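Local coordinates for sporulation inhibitor of replication protein SirA (Bacillus subtilis, PDB 4TPS) that inhibits the initiation of DNA replication during sporulation by acting on the initiator protein DnaA, so that the sporulating cell stays diploid, at residues A[66-69]-A[70-74]; A[73-77]-A[78-82]; A[114-117]-A[118-122]. All coordinates share one frame; numbering follows the deposited sequence. Where two conformers were deposited one is given.

Contact 1: residues A[66-69]-A[70-74]; sequences HMHQ and RLKMN
At chi1 -173° the ring of His-66 swings out beside its own carbonyl carbon, while Arg-70, one turn on, keeps CG beside its own N and bends at chi2 (-69°); the two side chains therefore run side by side in the same direction. The imidazole carbon CE1 of His-66 lies over one face of the Arg-70 guanidinium, 3.6 Å from NE. The planes stand 70° apart, so the groups pack without stacking, and the aliphatic CG of Arg-70 in turn lies over a face of the imidazole. Underneath run the i to i+4 bonds of an α-helix, of which Leu-71 N to Met-67 O is 2.8 Å long. On the inward side the flexible Met-67 chain, bent at chi2 and chi3, brings its methyl CE within 4.1 Å of Leu-71 CG, a purely apolar touch that suits two buried residues. His-68 and Lys-72 also lie alongside each other, but their nitrogens turn to a common partner, the hydroxyl of Tyr-87, and Lys-72 NZ bonds Gln-82 as well. Helix 64-75 is thus amphipathic: Met-67 and Leu-71 rest on Phe-100 of strand 96-103, Met-67 and Arg-70 reach Val-124 of helix 116-128, and the His-68 and Lys-72 flank faces strand 79-83.

Contact 2: residues A[73-77]-A[78-82]; sequences MNLNK and TDYRQ
A type II β-turn from Leu-75 to Thr-78, backed by a CH-π contact, reverses the chain at the surface where helix 64-75 gives way to strand 79-83. The turn is closed by Thr-78 N, which donates to Leu-75 O at 2.8 Å with an N-H...O angle of 154°. Its third residue, Lys-77, takes a positive phi of 63°, as the second of the two central residues in a type II turn does. Beyond the turn Tyr-80 folds back toward the helix end, and the CB of Leu-75 stands over one face of its ring, 3.9 Å from the centroid and offset toward the CD1 side. The tip of the leucine continues across the ring, its CD1 4.0 Å from Tyr-80 CD2. Leucine suits this buried place, where Ile-89 and Ile-120 are among the side chains that touch it. On the polar side a water donates to Asn-74 O at 2.8 Å and accepts from Thr-78 OG1. The chemistry is therefore divided: the ring and leucine can exclude solvent on one side, while on the other a water joins the carbonyl of Asn-74, near the helix end, to the Thr-78 hydroxyl, which probably helps fix the course of the turn.

Contact 3: residues A[114-117]-A[118-122]; sequences DYEA and ETIFF
The first turn of helix 116-128, entered from the loop after strand 106-113, is the setting of this contact, and the carbonyl of Tyr-115 is its main acceptor. Thr-119 grips that oxygen twice: its backbone N bonds Tyr-115 O at 3.2 Å, and its hydroxyl OG1 donates to the same atom at 2.7 Å. The two donors approach differently, the amide tilted only 15° from the carbonyl plane and the hydroxyl well above it. With OG1 beside its own backbone N, the threonine hydroxyl is turned back toward the preceding turn, which a hydroxyl carried directly on CB is well placed to do. Ile-120 N then bonds Glu-116 O at 3.1 Å, continuing the helical pattern, and the methylene CG1 of Ile-120 lies 3.5 Å from Glu-116 OE2, where the two side chains cross at about a right angle.

Glu-118 is buried and has a less common first torsion, CG lying between the backbone N and the carbonyl carbon (chi1 56°). With a second bend at chi2, this brings the carboxylate back alongside Tyr-115, so that OE2 sits at the edge of the tyrosine ring, 3.5 Å from CD1, with the planes 58° apart. The charge is satisfied beyond the helix: OE1 makes a salt bridge with Arg-9 and OE2 a hydrogen bond with the Tyr-11 hydroxyl, both on strand 9-16. Replacing it with an alanine would probably leave Arg-9 without this carboxylate mate and the Tyr-11 hydroxyl without its acceptor, and open a gap between the helix and the sheet. Buried Phe-121 meets Phe-100 on the inner face. Threonine bonding back to the carbonyl four residues earlier is a familiar feature of α-helices, and here it opens an amphipathic helix packed against an antiparallel sheet.

How the contacts relate
Contacts 1 and 2 follow one another along the chain, sharing Met-73 and Asn-74: contact 1 lies in the body of helix 64-75, and contact 2 carries its end round into strand 79-83. Contact 3 opens a second helix, 116-128, which packs beside the first; Leu-71 meets Phe-121, so the two helices share apolar ground. Contacts 1 and 3 are partly buried, each with an apolar flank and a polar one, whereas contact 2 is a surface turn that draws on water, though its buried leucine still reaches the common apolar region. Polar chemistry differs too: a side-chain hydrogen-bond network links contacts 1 and 2, while contact 3 relies on a salt bridge from a buried carboxylate.

Contact 1: residues A[66-69]-A[70-74]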
ATOM      1  N   HIS A  66     -17.647 -12.025   2.906  1.00 16.22           N
ATOM      2  CA  HIS A  66     -17.035 -13.174   2.267  1.00 14.35           C
ATOM      3  C   HIS A  66     -16.106 -13.899   3.262  1.00 14.06           C
ATOM      4  O   HIS A  66     -16.137 -15.108   3.389  1.00 16.19           O
ATOM      5  CB  HIS A  66     -16.303 -12.708   1.010  1.00 15.68           C
ATOM      6  CG  HIS A  66     -15.755 -13.795   0.139  1.00 18.35           C
ATOM      7  ND1 HIS A  66     -16.419 -14.971  -0.130  1.00 21.39           N
ATOM      8  CD2 HIS A  66     -14.602 -13.855  -0.569  1.00 21.76           C
ATOM      9  CE1 HIS A  66     -15.680 -15.720  -0.924  1.00 20.17           C
ATOM     10  NE2 HIS A  66     -14.585 -15.061  -1.227  1.00 20.22           N
ATOM     11  N   MET A  67     -15.299 -13.122   3.965  1.00 14.66           N
ATOM     12  CA  MET A  67     -14.370 -13.709   4.975  1.00 16.77           C
ATOM     13  C   MET A  67     -15.158 -14.425   6.055  1.00 14.68           C
ATOM     14  O   MET A  67     -14.772 -15.522   6.455  1.00 16.08           O
ATOM     15  CB  MET A  67     -13.451 -12.650   5.552  1.00 19.82           C
ATOM     16  CG  MET A  67     -12.328 -12.225   4.656  1.00 22.67           C
ATOM     17  SD  MET A  67     -11.352 -13.612   4.026  1.00 25.52           S
ATOM     18  CE  MET A  67     -10.897 -14.343   5.544  1.00 29.64           C
ATOM     19  N   HIS A  68     -16.221 -13.786   6.582  1.00 15.72           N
ATOM     20  CA  HIS A  68     -17.003 -14.388   7.638  1.00 15.98           C
ATOM     21  C   HIS A  68     -17.511 -15.759   7.177  1.00 17.36           C
ATOM     22  O   HIS A  68     -17.431 -16.747   7.919  1.00 17.49           O
ATOM     23  CB  HIS A  68     -18.210 -13.574   8.010  1.00 18.14           C
ATOM     24  CG  HIS A  68     -17.942 -12.437   8.918  1.00 17.39           C
ATOM     25  ND1 HIS A  68     -17.377 -12.596  10.156  1.00 19.84           N
ATOM     26  CD2 HIS A  68     -18.274 -11.128   8.825  1.00 17.97           C
ATOM     27  CE1 HIS A  68     -17.324 -11.432  10.776  1.00 18.63           C
ATOM     28  NE2 HIS A  68     -17.873 -10.530   9.992  1.00 17.33           N
ATOM     29  N   GLN A  69     -18.059 -15.813   5.957  1.00 16.44           N
ATOM     30  CA  GLN A  69     -18.596 -17.061   5.448  1.00 16.97           C
ATOM     31  C   GLN A  69     -17.543 -18.152   5.345  1.00 17.64           C
ATOM     32  O   GLN A  69     -17.757 -19.296   5.784  1.00 18.30           O
ATOM     33  CB  GLN A  69     -19.285 -16.809   4.142  1.00 17.64           C
ATOM     34  CG  GLN A  69     -20.481 -15.871   4.339  1.00 25.64           C
ATOM     35  CD  GLN A  69     -21.109 -15.335   3.057  1.00 24.47           C
ATOM     36  OE1 GLN A  69     -20.431 -15.117   2.048  1.00 24.86           O
ATOM     37  NE2 GLN A  69     -22.433 -15.080   3.108  1.00 30.01           N
ATOM     38  N   ARG A  70     -16.418 -17.797   4.750  1.00 14.53           N
ATOM     39  CA  ARG A  70     -15.332 -18.742   4.591  1.00 16.15           C
ATOM     40  C   ARG A  70     -14.718 -19.217   5.905  1.00 16.63           C
ATOM     41  O   ARG A  70     -14.409 -20.438   6.072  1.00 17.39           O
ATOM     42  CB  ARG A  70     -14.246 -18.136   3.677  1.00 20.04           C
ATOM     43  CG  ARG A  70     -14.670 -17.923   2.237  1.00 20.23           C
ATOM     44  CD  ARG A  70     -14.849 -19.268   1.541  1.00 19.37           C
ATOM     45  NE  ARG A  70     -15.199 -19.152   0.110  1.00 20.08           N
ATOM     46  CZ  ARG A  70     -14.334 -19.161  -0.900  1.00 21.94           C
ATOM     47  NH1 ARG A  70     -13.025 -19.292  -0.702  1.00 24.96           N
ATOM     48  NH2 ARG A  70     -14.793 -19.063  -2.152  1.00 23.99           N
ATOM     49  N   LEU A  71     -14.577 -18.293   6.830  1.00 17.79           N
ATOM     50  CA  LEU A  71     -14.073 -18.659   8.170  1.00 18.44           C
ATOM     51  C   LEU A  71     -15.010 -19.607   8.904  1.00 18.13           C
ATOM     52  O   LEU A  71     -14.569 -20.618   9.475  1.00 20.47           O
ATOM     53  CB  LEU A  71     -13.839 -17.400   9.005  1.00 16.81           C
ATOM     54  CG  LEU A  71     -12.622 -16.560   8.570  1.00 14.51           C
ATOM     55  CD1 LEU A  71     -12.761 -15.155   9.150  1.00 19.88           C
ATOM     56  CD2 LEU A  71     -11.327 -17.216   9.006  1.00 20.20           C
ATOM     57  N   LYS A  72     -16.286 -19.288   8.932  1.00 18.82           N
ATOM     58  CA  LYS A  72     -17.228 -20.124   9.659  1.00 21.82           C
ATOM     59  C   LYS A  72     -17.307 -21.501   9.078  1.00 23.35           C
ATOM     60  O   LYS A  72     -17.435 -22.482   9.820  1.00 29.35           O
ATOM     61  CB  LYS A  72     -18.608 -19.518   9.644  1.00 23.44           C
ATOM     62  CG  LYS A  72     -18.748 -18.281  10.531  1.00 29.31           C
ATOM     63  CD  LYS A  72     -20.226 -17.976  10.741  1.00 39.92           C
ATOM     64  CE  LYS A  72     -20.522 -16.497  10.649  1.00 48.48           C
ATOM     65  NZ  LYS A  72     -19.550 -15.783  11.494  1.00 54.57           N
ATOM     66  N   MET A  73     -17.180 -21.625   7.763  1.00 20.35           N
ATOM     67  CA  MET A  73     -17.174 -22.952   7.144  0.50 25.00           C
ATOM     68  C   MET A  73     -15.935 -23.758   7.512  1.00 25.51           C
ATOM     69  O   MET A  73     -16.024 -24.938   7.891  1.00 27.02           O
ATOM     70  CB  MET A  73     -17.179 -22.834   5.635  0.50 25.03           C
ATOM     71  CG  MET A  73     -18.458 -22.409   5.046  0.50 31.16           C
ATOM     72  SD  MET A  73     -17.967 -22.129   3.355  0.50 30.94           S
ATOM     73  CE  MET A  73     -19.332 -21.060   2.943  0.50 31.79           C
ATOM     74  N   ASN A  74     -14.776 -23.139   7.406  1.00 20.91           N
ATOM     75  CA  ASN A  74     -13.532 -23.794   7.685  1.00 21.73           C
ATOM     76  C   ASN A  74     -13.296 -24.154   9.151  1.00 26.43           C
ATOM     77  O   ASN A  74     -12.657 -25.172   9.432  1.00 27.12           O
ATOM     78  CB  ASN A  74     -12.393 -22.938   7.221  1.00 21.90           C
ATOM     79  CG  ASN A  74     -11.157 -23.751   7.042  1.00 25.23           C
ATOM     80  OD1 ASN A  74     -11.063 -24.603   6.140  1.00 32.11           O
ATOM     81  ND2 ASN A  74     -10.241 -23.572   7.917  1.00 27.40           N
TER

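Contact 2: residues A[73-77]-A[78-82]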
ATOM      1  N   MET A  73     -17.180 -21.625   7.763  1.00 20.35           N
ATOM      2  CA  MET A  73     -17.174 -22.952   7.144  0.50 25.00           C
ATOM      3  C   MET A  73     -15.935 -23.758   7.512  1.00 25.51           C
ATOM      4  O   MET A  73     -16.024 -24.938   7.891  1.00 27.02           O
ATOM      5  CB  MET A  73     -17.179 -22.834   5.635  0.50 25.03           C
ATOM      6  CG  MET A  73     -18.458 -22.409   5.046  0.50 31.16           C
ATOM      7  SD  MET A  73     -17.967 -22.129   3.355  0.50 30.94           S
ATOM      8  CE  MET A  73     -19.332 -21.060   2.943  0.50 31.79           C
ATOM      9  N   ASN A  74     -14.776 -23.139   7.406  1.00 20.91           N
ATOM     10  CA  ASN A  74     -13.532 -23.794   7.685  1.00 21.73           C
ATOM     11  C   ASN A  74     -13.296 -24.154   9.151  1.00 26.43           C
ATOM     12  O   ASN A  74     -12.657 -25.172   9.432  1.00 27.12           O
ATOM     13  CB  ASN A  74     -12.393 -22.938   7.221  1.00 21.90           C
ATOM     14  CG  ASN A  74     -11.157 -23.751   7.042  1.00 25.23           C
ATOM     15  OD1 ASN A  74     -11.063 -24.603   6.140  1.00 32.11           O
ATOM     16  ND2 ASN A  74     -10.241 -23.572   7.917  1.00 27.40           N
ATOM     17  N   LEU A  75     -13.785 -23.316  10.064  1.00 23.95           N
ATOM     18  CA  LEU A  75     -13.568 -23.524  11.503  1.00 23.33           C
ATOM     19  C   LEU A  75     -14.645 -24.393  12.193  1.00 26.84           C
ATOM     20  O   LEU A  75     -14.556 -24.648  13.385  1.00 24.11           O
ATOM     21  CB  LEU A  75     -13.453 -22.183  12.224  1.00 20.05           C
ATOM     22  CG  LEU A  75     -12.357 -21.274  11.709  1.00 23.16           C
ATOM     23  CD1 LEU A  75     -12.396 -19.969  12.494  1.00 19.14           C
ATOM     24  CD2 LEU A  75     -10.986 -21.906  11.831  1.00 30.53           C
ATOM     25  N   ASN A  76     -15.659 -24.827  11.454  1.00 29.56           N
ATOM     26  CA  ASN A  76     -16.768 -25.584  12.017  1.00 28.45           C
ATOM     27  C   ASN A  76     -16.222 -26.764  12.849  1.00 36.47           C
ATOM     28  O   ASN A  76     -15.261 -27.447  12.445  1.00 38.65           O
ATOM     29  CB  ASN A  76     -17.645 -26.067  10.862  1.00 33.19           C
ATOM     30  CG  ASN A  76     -18.887 -26.778  11.310  1.00 46.06           C
ATOM     31  OD1 ASN A  76     -19.146 -27.880  10.855  1.00 84.62           O
ATOM     32  ND2 ASN A  76     -19.668 -26.156  12.196  1.00 51.71           N
ATOM     33  N   LYS A  77     -16.744 -26.884  14.067  1.00 42.48           N
ATOM     34  CA  LYS A  77     -16.337 -27.931  15.032  1.00 43.74           C
ATOM     35  C   LYS A  77     -14.862 -27.877  15.491  1.00 52.74           C
ATOM     36  O   LYS A  77     -14.368 -28.770  16.134  1.00 92.50           O
ATOM     37  CB  LYS A  77     -16.702 -29.305  14.466  1.00 56.30           C
ATOM     38  CG  LYS A  77     -18.169 -29.384  13.986  1.00 67.29           C
ATOM     39  CD  LYS A  77     -18.684 -30.797  13.658  1.00 65.81           C
ATOM     40  CE  LYS A  77     -18.867 -31.068  12.169  1.00 73.85           C
ATOM     41  NZ  LYS A  77     -17.530 -31.091  11.505  1.00 70.81           N
ATOM     42  N   THR A  78     -14.175 -26.789  15.191  1.00 48.90           N
ATOM     43  CA  THR A  78     -12.858 -26.454  15.755  1.00 42.02           C
ATOM     44  C   THR A  78     -13.163 -25.726  17.068  1.00 32.15           C
ATOM     45  O   THR A  78     -14.264 -25.224  17.259  1.00 34.02           O
ATOM     46  CB  THR A  78     -12.110 -25.498  14.738  1.00 43.51           C
ATOM     47  OG1 THR A  78     -11.503 -26.268  13.699  1.00 58.12           O
ATOM     48  CG2 THR A  78     -11.038 -24.648  15.349  1.00 45.25           C
ATOM     49  N   ASP A  79     -12.188 -25.645  17.948  1.00 21.00           N
ATOM     50  CA  ASP A  79     -12.260 -24.797  19.127  1.00 24.01           C
ATOM     51  C   ASP A  79     -12.092 -23.357  18.633  1.00 23.03           C
ATOM     52  O   ASP A  79     -10.990 -22.875  18.540  1.00 25.00           O
ATOM     53  CB  ASP A  79     -11.139 -25.138  20.132  1.00 30.96           C
ATOM     54  CG  ASP A  79     -11.477 -26.316  21.077  1.00 36.40           C
ATOM     55  OD1 ASP A  79     -12.477 -26.280  21.854  1.00 31.49           O
ATOM     56  OD2 ASP A  79     -10.688 -27.264  21.114  1.00 33.80           O
ATOM     57  N   TYR A  80     -13.200 -22.686  18.307  1.00 17.20           N
ATOM     58  CA  TYR A  80     -13.180 -21.287  18.012  1.00 17.30           C
ATOM     59  C   TYR A  80     -14.311 -20.516  18.608  1.00 18.17           C
ATOM     60  O   TYR A  80     -15.376 -21.091  18.889  1.00 15.91           O
ATOM     61  CB  TYR A  80     -13.141 -21.093  16.489  1.00 16.05           C
ATOM     62  CG  TYR A  80     -14.440 -20.946  15.798  1.00 17.65           C
ATOM     63  CD1 TYR A  80     -15.157 -22.072  15.387  1.00 19.06           C
ATOM     64  CD2 TYR A  80     -14.980 -19.670  15.498  1.00 18.38           C
ATOM     65  CE1 TYR A  80     -16.331 -21.925  14.706  1.00 23.70           C
ATOM     66  CE2 TYR A  80     -16.190 -19.534  14.902  1.00 22.39           C
ATOM     67  CZ  TYR A  80     -16.864 -20.656  14.472  1.00 24.03           C
ATOM     68  OH  TYR A  80     -18.089 -20.531  13.804  1.00 28.99           O
ATOM     69  N   ARG A  81     -14.091 -19.182  18.747  1.00 16.31           N
ATOM     70  CA  ARG A  81     -15.198 -18.298  18.979  1.00 16.41           C
ATOM     71  C   ARG A  81     -14.995 -17.040  18.112  1.00 16.91           C
ATOM     72  O   ARG A  81     -13.893 -16.695  17.685  1.00 17.19           O
ATOM     73  CB  ARG A  81     -15.256 -17.859  20.441  1.00 18.79           C
ATOM     74  CG  ARG A  81     -15.495 -18.966  21.496  1.00 22.01           C
ATOM     75  CD  ARG A  81     -15.595 -18.381  22.920  1.00 24.94           C
ATOM     76  NE  ARG A  81     -15.707 -19.479  23.893  1.00 25.50           N
ATOM     77  CZ  ARG A  81     -14.781 -19.913  24.762  1.00 32.18           C
ATOM     78  NH1 ARG A  81     -13.621 -19.278  24.968  1.00 28.06           N
ATOM     79  NH2 ARG A  81     -15.107 -20.965  25.547  1.00 36.45           N
ATOM     80  N   GLN A  82     -16.095 -16.357  17.931  1.00 17.64           N
ATOM     81  CA  GLN A  82     -16.154 -15.138  17.162  1.00 16.06           C
ATOM     82  C   GLN A  82     -16.682 -14.033  18.073  1.00 14.16           C
ATOM     83  O   GLN A  82     -17.755 -14.207  18.708  1.00 19.75           O
ATOM     84  CB  GLN A  82     -17.119 -15.328  15.973  1.00 18.69           C
ATOM     85  CG  GLN A  82     -17.262 -14.108  15.112  1.00 21.31           C
ATOM     86  CD  GLN A  82     -18.430 -14.151  14.160  1.00 21.81           C
ATOM     87  OE1 GLN A  82     -19.131 -15.172  14.014  1.00 25.99           O
ATOM     88  NE2 GLN A  82     -18.659 -13.019  13.494  1.00 23.00           N
TER
HETATM   89  O   HOH W   1     -13.119 -27.260  11.290  1.00 52.74           O

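Contact 3: residues A[114-117]-A[118-122]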
ATOM      1  N   ASP A 114       2.393 -24.185  17.595  1.00 20.92           N
ATOM      2  CA  ASP A 114       2.709 -24.751  16.294  1.00 20.98           C
ATOM      3  C   ASP A 114       2.322 -23.752  15.198  1.00 20.46           C
ATOM      4  O   ASP A 114       1.310 -23.005  15.341  1.00 18.36           O
ATOM      5  CB  ASP A 114       1.952 -26.080  16.102  1.00 27.90           C
ATOM      6  CG  ASP A 114       2.596 -27.246  16.838  1.00 34.86           C
ATOM      7  OD1 ASP A 114       3.579 -27.019  17.619  1.00 39.80           O
ATOM      8  OD2 ASP A 114       2.141 -28.396  16.574  1.00 55.40           O
ATOM      9  N   TYR A 115       3.102 -23.711  14.117  1.00 22.80           N
ATOM     10  CA  TYR A 115       2.813 -22.859  12.956  1.00 20.67           C
ATOM     11  C   TYR A 115       1.504 -23.212  12.271  1.00 23.18           C
ATOM     12  O   TYR A 115       0.952 -22.395  11.471  1.00 21.27           O
ATOM     13  CB  TYR A 115       4.000 -22.940  11.965  1.00 27.66           C
ATOM     14  CG  TYR A 115       5.190 -22.085  12.368  1.00 38.03           C
ATOM     15  CD1 TYR A 115       5.075 -20.701  12.431  1.00 44.72           C
ATOM     16  CD2 TYR A 115       6.444 -22.650  12.650  1.00 57.39           C
ATOM     17  CE1 TYR A 115       6.167 -19.906  12.768  1.00 46.02           C
ATOM     18  CE2 TYR A 115       7.540 -21.847  12.991  1.00 54.41           C
ATOM     19  CZ  TYR A 115       7.380 -20.478  13.067  1.00 49.90           C
ATOM     20  OH  TYR A 115       8.428 -19.656  13.379  1.00 54.55           O
ATOM     21  N   GLU A 116       0.962 -24.382  12.591  1.00 21.31           N
ATOM     22  CA  GLU A 116      -0.431 -24.686  12.202  1.00 19.18           C
ATOM     23  C   GLU A 116      -1.452 -23.598  12.599  1.00 19.20           C
ATOM     24  O   GLU A 116      -2.485 -23.440  11.927  1.00 20.04           O
ATOM     25  CB  GLU A 116      -0.902 -26.045  12.743  1.00 21.68           C
ATOM     26  CG  GLU A 116      -2.224 -26.467  12.153  1.00 31.05           C
ATOM     27  CD  GLU A 116      -2.233 -26.540  10.596  1.00 45.57           C
ATOM     28  OE1 GLU A 116      -1.212 -26.983  10.002  1.00 55.28           O
ATOM     29  OE2 GLU A 116      -3.257 -26.149   9.957  1.00 57.29           O
ATOM     30  N   ALA A 117      -1.179 -22.904  13.711  1.00 18.72           N
ATOM     31  CA  ALA A 117      -2.124 -21.945  14.258  1.00 17.10           C
ATOM     32  C   ALA A 117      -2.473 -20.832  13.240  1.00 15.30           C
ATOM     33  O   ALA A 117      -3.625 -20.636  12.902  1.00 19.43           O
ATOM     34  CB  ALA A 117      -1.609 -21.371  15.608  1.00 17.13           C
ATOM     35  N   GLU A 118      -1.472 -20.123  12.766  1.00 16.65           N
ATOM     36  CA  GLU A 118      -1.681 -19.084  11.750  1.00 18.19           C
ATOM     37  C   GLU A 118      -2.027 -19.674  10.380  1.00 18.41           C
ATOM     38  O   GLU A 118      -2.773 -19.055   9.610  1.00 16.84           O
ATOM     39  CB  GLU A 118      -0.504 -18.076  11.616  1.00 14.21           C
ATOM     40  CG  GLU A 118       0.868 -18.640  11.324  1.00 15.98           C
ATOM     41  CD  GLU A 118       1.663 -18.833  12.599  1.00 18.96           C
ATOM     42  OE1 GLU A 118       1.233 -19.695  13.414  1.00 18.77           O
ATOM     43  OE2 GLU A 118       2.689 -18.147  12.782  1.00 19.38           O
ATOM     44  N   THR A 119      -1.552 -20.902  10.127  1.00 17.48           N
ATOM     45  CA  THR A 119      -1.757 -21.555   8.846  1.00 17.24           C
ATOM     46  C   THR A 119      -3.259 -21.766   8.610  1.00 19.67           C
ATOM     47  O   THR A 119      -3.718 -21.695   7.480  1.00 18.78           O
ATOM     48  CB  THR A 119      -0.986 -22.884   8.789  1.00 22.40           C
ATOM     49  OG1 THR A 119       0.429 -22.587   8.811  1.00 24.98           O
ATOM     50  CG2 THR A 119      -1.330 -23.648   7.530  1.00 24.66           C
ATOM     51  N   ILE A 120      -4.010 -22.057   9.666  1.00 18.59           N
ATOM     52  CA  ILE A 120      -5.453 -22.229   9.513  1.00 19.64           C
ATOM     53  C   ILE A 120      -6.093 -20.966   8.860  1.00 19.63           C
ATOM     54  O   ILE A 120      -6.891 -21.069   7.915  1.00 19.15           O
ATOM     55  CB  ILE A 120      -6.122 -22.610  10.846  1.00 21.83           C
ATOM     56  CG1 ILE A 120      -5.783 -24.103  11.142  1.00 28.25           C
ATOM     57  CG2 ILE A 120      -7.612 -22.420  10.792  1.00 25.05           C
ATOM     58  CD1 ILE A 120      -6.235 -24.578  12.469  1.00 34.81           C
ATOM     59  N   PHE A 121      -5.679 -19.796   9.343  1.00 15.98           N
ATOM     60  CA  PHE A 121      -6.168 -18.544   8.790  1.00 15.70           C
ATOM     61  C   PHE A 121      -5.580 -18.257   7.395  1.00 14.76           C
ATOM     62  O   PHE A 121      -6.298 -17.827   6.490  1.00 15.62           O
ATOM     63  CB  PHE A 121      -5.904 -17.406   9.749  1.00 15.06           C
ATOM     64  CG  PHE A 121      -6.720 -17.481  11.038  1.00 16.34           C
ATOM     65  CD1 PHE A 121      -8.087 -17.495  10.999  1.00 16.49           C
ATOM     66  CD2 PHE A 121      -6.100 -17.465  12.262  1.00 16.67           C
ATOM     67  CE1 PHE A 121      -8.866 -17.555  12.148  1.00 14.85           C
ATOM     68  CE2 PHE A 121      -6.850 -17.524  13.432  1.00 16.77           C
ATOM     69  CZ  PHE A 121      -8.233 -17.566  13.360  1.00 17.11           C
ATOM     70  N   PHE A 122      -4.293 -18.516   7.220  1.00 14.79           N
ATOM     71  CA  PHE A 122      -3.621 -18.245   5.949  1.00 13.60           C
ATOM     72  C   PHE A 122      -4.241 -19.101   4.868  1.00 15.25           C
ATOM     73  O   PHE A 122      -4.324 -18.667   3.719  1.00 17.09           O
ATOM     74  CB  PHE A 122      -2.102 -18.515   5.956  1.00 13.96           C
ATOM     75  CG  PHE A 122      -1.274 -17.571   6.833  1.00 14.31           C
ATOM     76  CD1 PHE A 122      -1.708 -16.317   7.161  1.00 14.65           C
ATOM     77  CD2 PHE A 122       0.031 -17.933   7.199  1.00 16.28           C
ATOM     78  CE1 PHE A 122      -0.946 -15.475   7.944  1.00 14.18           C
ATOM     79  CE2 PHE A 122       0.807 -17.090   7.972  1.00 16.07           C
ATOM     80  CZ  PHE A 122       0.329 -15.825   8.296  1.00 17.36           C
TER